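Local coordinates for lipoprotein, putative (Bacillus anthracis, PDB 4NOH) that is of unknown function but belongs to an uncharacterised lipoprotein family and, as a putative lipoprotein, is probably attached to the bacterial cell membrane, at residues 83-89 against 101-107. Numbering follows the deposited sequence.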
ATOM      1  N   GLY A  83       5.341  -4.106 -16.477  1.00 17.80           N
ATOM      2  CA  GLY A  83       4.913  -3.740 -15.133  1.00 16.76           C
ATOM      3  C   GLY A  83       4.408  -2.306 -15.157  1.00 15.56           C
ATOM      4  O   GLY A  83       4.582  -1.619 -16.154  1.00 16.39           O
ATOM      5  N   ILE A  84       3.813  -1.855 -14.053  1.00 14.19           N
ATOM      6  CA  ILE A  84       3.218  -0.523 -14.015  1.00 14.19           C
ATOM      7  C   ILE A  84       3.654   0.250 -12.815  1.00 14.50           C
ATOM      8  O   ILE A  84       4.074  -0.330 -11.811  1.00 13.21           O
ATOM      9  CB  ILE A  84       1.662  -0.578 -13.988  1.00 14.67           C
ATOM     10  CG1 ILE A  84       1.101  -1.250 -12.726  1.00 14.21           C
ATOM     11  CG2 ILE A  84       1.153  -1.287 -15.254  1.00 15.11           C
ATOM     12  CD1 ILE A  84      -0.410  -1.211 -12.597  1.00 15.30           C
ATOM     13  N   VAL A  85       3.547   1.569 -12.940  1.00 13.81           N
ATOM     14  CA  VAL A  85       3.865   2.433 -11.809  1.00 14.19           C
ATOM     15  C   VAL A  85       2.810   3.496 -11.650  1.00 13.70           C
ATOM     16  O   VAL A  85       2.287   4.025 -12.631  1.00 15.04           O
ATOM     17  CB  VAL A  85       5.286   3.056 -11.925  1.00 14.89           C
ATOM     18  CG1 VAL A  85       5.459   3.889 -13.204  1.00 16.75           C
ATOM     19  CG2 VAL A  85       5.624   3.865 -10.665  1.00 16.39           C
ATOM     20  N   PHE A  86       2.463   3.760 -10.393  1.00 13.60           N
ATOM     21  CA  PHE A  86       1.562   4.821 -10.003  1.00 14.02           C
ATOM     22  C   PHE A  86       2.386   5.900  -9.298  1.00 14.19           C
ATOM     23  O   PHE A  86       3.160   5.596  -8.405  1.00 14.42           O
ATOM     24  CB  PHE A  86       0.529   4.317  -9.017  1.00 14.10           C
ATOM     25  CG  PHE A  86      -0.390   3.252  -9.573  1.00 14.11           C
ATOM     26  CD1 PHE A  86      -1.253   3.542 -10.617  1.00 15.55           C
ATOM     27  CD2 PHE A  86      -0.453   1.992  -8.978  1.00 14.62           C
ATOM     28  CE1 PHE A  86      -2.149   2.594 -11.071  1.00 15.24           C
ATOM     29  CE2 PHE A  86      -1.350   1.039  -9.447  1.00 14.71           C
ATOM     30  CZ  PHE A  86      -2.174   1.340 -10.502  1.00 15.77           C
ATOM     31  N   ALA A  87       2.200   7.157  -9.684  1.00 15.21           N
ATOM     32  CA  ALA A  87       2.903   8.272  -9.053  1.00 15.49           C
ATOM     33  C   ALA A  87       2.109   9.563  -9.227  1.00 16.92           C
ATOM     34  O   ALA A  87       1.190   9.637 -10.041  1.00 16.18           O
ATOM     35  CB  ALA A  87       4.276   8.422  -9.643  1.00 16.48           C
ATOM     36  N   LYS A  88       2.484  10.591  -8.467  1.00 17.64           N
ATOM     37  CA  LYS A  88       1.779  11.868  -8.502  1.00 21.08           C
ATOM     38  C   LYS A  88       1.802  12.509  -9.883  1.00 21.96           C
ATOM     39  O   LYS A  88       0.819  13.117 -10.303  1.00 25.47           O
ATOM     40  CB  LYS A  88       2.404  12.811  -7.490  1.00 23.54           C
ATOM     41  CG  LYS A  88       1.771  14.184  -7.476  1.00 29.73           C
ATOM     42  CD  LYS A  88       2.552  15.134  -6.591  1.00 32.98           C
ATOM     43  CE  LYS A  88       1.981  16.540  -6.683  1.00 37.05           C
ATOM     44  NZ  LYS A  88       0.556  16.548  -6.256  1.00 37.96           N
ATOM     45  N   GLU A  89       2.948  12.412 -10.544  1.00 21.37           N
ATOM     46  CA  GLU A  89       3.161  12.999 -11.867  1.00 25.21           C
ATOM     47  C   GLU A  89       3.531  11.881 -12.833  1.00 24.31           C
ATOM     48  O   GLU A  89       3.874  10.785 -12.410  1.00 20.61           O
ATOM     49  CB  GLU A  89       4.334  13.995 -11.814  1.00 27.28           C
ATOM     50  CG  GLU A  89       4.252  15.009 -10.673  1.00 31.65           C
ATOM     51  CD  GLU A  89       5.423  15.984 -10.631  1.00 34.57           C
ATOM     52  OE1 GLU A  89       5.383  16.916  -9.782  1.00 41.97           O
ATOM     53  OE2 GLU A  89       6.377  15.840 -11.447  1.00 38.61           O
HETATM   54  N   MSE A 101       8.894   0.615 -16.123  1.00 20.93           N
HETATM   55  CA  MSE A 101       7.496   0.547 -15.777  1.00 19.83           C
HETATM   56  C   MSE A 101       6.667   1.450 -16.646  1.00 19.98           C
HETATM   57  O   MSE A 101       7.133   2.485 -17.131  1.00 21.91           O
HETATM   58  CB  MSE A 101       7.305   1.042 -14.338  1.00 18.10           C
HETATM   59  CG  MSE A 101       8.079   0.241 -13.279  1.00 17.38           C
HETATM   60 SE   MSE A 101       7.407  -1.605 -13.049  1.00 18.78          SE
HETATM   61  CE  MSE A 101       8.840  -2.497 -14.056  1.00 19.49           C
ATOM     62  N   LYS A 102       5.417   1.067 -16.839  1.00 19.03           N
ATOM     63  CA  LYS A 102       4.460   1.873 -17.584  1.00 20.48           C
ATOM     64  C   LYS A 102       3.659   2.740 -16.621  1.00 18.75           C
ATOM     65  O   LYS A 102       3.076   2.226 -15.661  1.00 16.52           O
ATOM     66  CB  LYS A 102       3.502   0.950 -18.296  1.00 24.41           C
ATOM     67  CG  LYS A 102       2.488   1.620 -19.172  1.00 30.09           C
ATOM     68  CD  LYS A 102       1.349   0.663 -19.523  1.00 35.42           C
ATOM     69  CE  LYS A 102       1.822  -0.704 -19.961  1.00 37.77           C
ATOM     70  NZ  LYS A 102       0.629  -1.535 -20.267  1.00 40.28           N
ATOM     71  N   TYR A 103       3.587   4.042 -16.896  1.00 19.46           N
ATOM     72  CA  TYR A 103       2.829   4.928 -15.998  1.00 18.48           C
ATOM     73  C   TYR A 103       1.327   4.682 -16.102  1.00 19.00           C
ATOM     74  O   TYR A 103       0.767   4.714 -17.213  1.00 21.45           O
ATOM     75  CB  TYR A 103       3.112   6.400 -16.303  1.00 20.22           C
ATOM     76  CG  TYR A 103       2.455   7.353 -15.352  1.00 20.35           C
ATOM     77  CD1 TYR A 103       2.866   7.420 -14.025  1.00 19.36           C
ATOM     78  CD2 TYR A 103       1.425   8.207 -15.768  1.00 21.50           C
ATOM     79  CE1 TYR A 103       2.278   8.286 -13.139  1.00 19.35           C
ATOM     80  CE2 TYR A 103       0.828   9.084 -14.876  1.00 21.52           C
ATOM     81  CZ  TYR A 103       1.265   9.121 -13.566  1.00 20.83           C
ATOM     82  OH  TYR A 103       0.675  10.012 -12.671  1.00 20.39           O
ATOM     83  N   GLU A 104       0.669   4.504 -14.950  1.00 17.99           N
ATOM     84  CA  GLU A 104      -0.776   4.257 -14.902  1.00 18.35           C
ATOM     85  C   GLU A 104      -1.557   5.246 -14.024  1.00 19.60           C
ATOM     86  O   GLU A 104      -2.647   4.942 -13.590  1.00 22.43           O
ATOM     87  CB  GLU A 104      -1.078   2.812 -14.507  1.00 19.24           C
ATOM     88  CG  GLU A 104      -0.682   1.797 -15.566  1.00 20.16           C
ATOM     89  CD  GLU A 104      -1.614   1.742 -16.759  1.00 24.98           C
ATOM     90  OE1 GLU A 104      -2.624   2.485 -16.823  1.00 29.11           O
ATOM     91  OE2 GLU A 104      -1.336   0.933 -17.661  1.00 27.51           O
ATOM     92  N   GLY A 105      -0.999   6.421 -13.753  1.00 18.63           N
ATOM     93  CA  GLY A 105      -1.763   7.431 -13.057  1.00 18.69           C
ATOM     94  C   GLY A 105      -1.441   7.644 -11.601  1.00 16.84           C
ATOM     95  O   GLY A 105      -0.557   6.993 -11.025  1.00 16.39           O
ATOM     96  N   ASN A 106      -2.154   8.601 -11.032  1.00 17.45           N
ATOM     97  CA  ASN A 106      -1.973   8.984  -9.648  1.00 16.21           C
ATOM     98  C   ASN A 106      -2.927   8.206  -8.759  1.00 16.97           C
ATOM     99  O   ASN A 106      -4.047   8.664  -8.437  1.00 18.92           O
ATOM    100  CB  ASN A 106      -2.164  10.487  -9.473  1.00 17.58           C
ATOM    101  CG  ASN A 106      -1.773  10.961  -8.102  1.00 17.19           C
ATOM    102  OD1 ASN A 106      -1.191  10.197  -7.311  1.00 16.95           O
ATOM    103  ND2 ASN A 106      -2.057  12.226  -7.798  1.00 18.14           N
ATOM    104  N   VAL A 107      -2.470   7.029  -8.356  1.00 15.36           N
ATOM    105  CA  VAL A 107      -3.214   6.117  -7.488  1.00 14.19           C
ATOM    106  C   VAL A 107      -2.365   5.903  -6.234  1.00 13.39           C
ATOM    107  O   VAL A 107      -1.150   5.814  -6.312  1.00 13.29           O
ATOM    108  CB  VAL A 107      -3.464   4.785  -8.197  1.00 14.48           C
ATOM    109  CG1 VAL A 107      -4.096   3.759  -7.255  1.00 15.22           C
ATOM    110  CG2 VAL A 107      -4.302   4.971  -9.443  1.00 15.51           C
TER
HETATM  111  O   HOH W   1      -1.456  13.970  -5.360  1.00 24.77           O
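Tyr-103 reaches along the neighbouring segment and gives its hydroxyl proton to the carbonyl of Ala-87, OH to O 2.7 Å, in the ring plane but from above the carbonyl plane. With CG anti to the backbone N (chi1 -175°), the ring runs forward alongside Gly-105, whose N sits over the centre of one face, while its CE1 atom lies 4.0 Å from Ala-87 CB. The Phe-86 ring is used differently: Val-107 CB rests over one face, offset toward the rim, 3.8 Å from the ring centroid in a CH-pi contact, and the carbonyl oxygens of Glu-104 and Gly-105 lie at the ring edge. Val-85 CG1 packs crosswise on Met-101 CB, 3.6 Å away, the latter a selenomethionine.

A short parallel beta ladder, Ile-84 with Lys-102 and Val-85 with Tyr-103, sets these side chains in place. Lys-102 bonds through N to Gly-83 O and through O to Val-85 N (2.8 Å), and Glu-104 N then meets Val-85 O at 2.9 Å. Farther along, Ala-87 N donates a hydrogen bond to Gly-105 O, at 3.1 Å. In the mixed sheet, 84-86 runs parallel to 99-103 and antiparallel to 118-122; Arg-113 holds Asn-106 OD1. The phenol thus adds a side-chain-to-backbone tie beyond the Val-85 with Tyr-103 bridge, giving the Ala-87 carbonyl a donor.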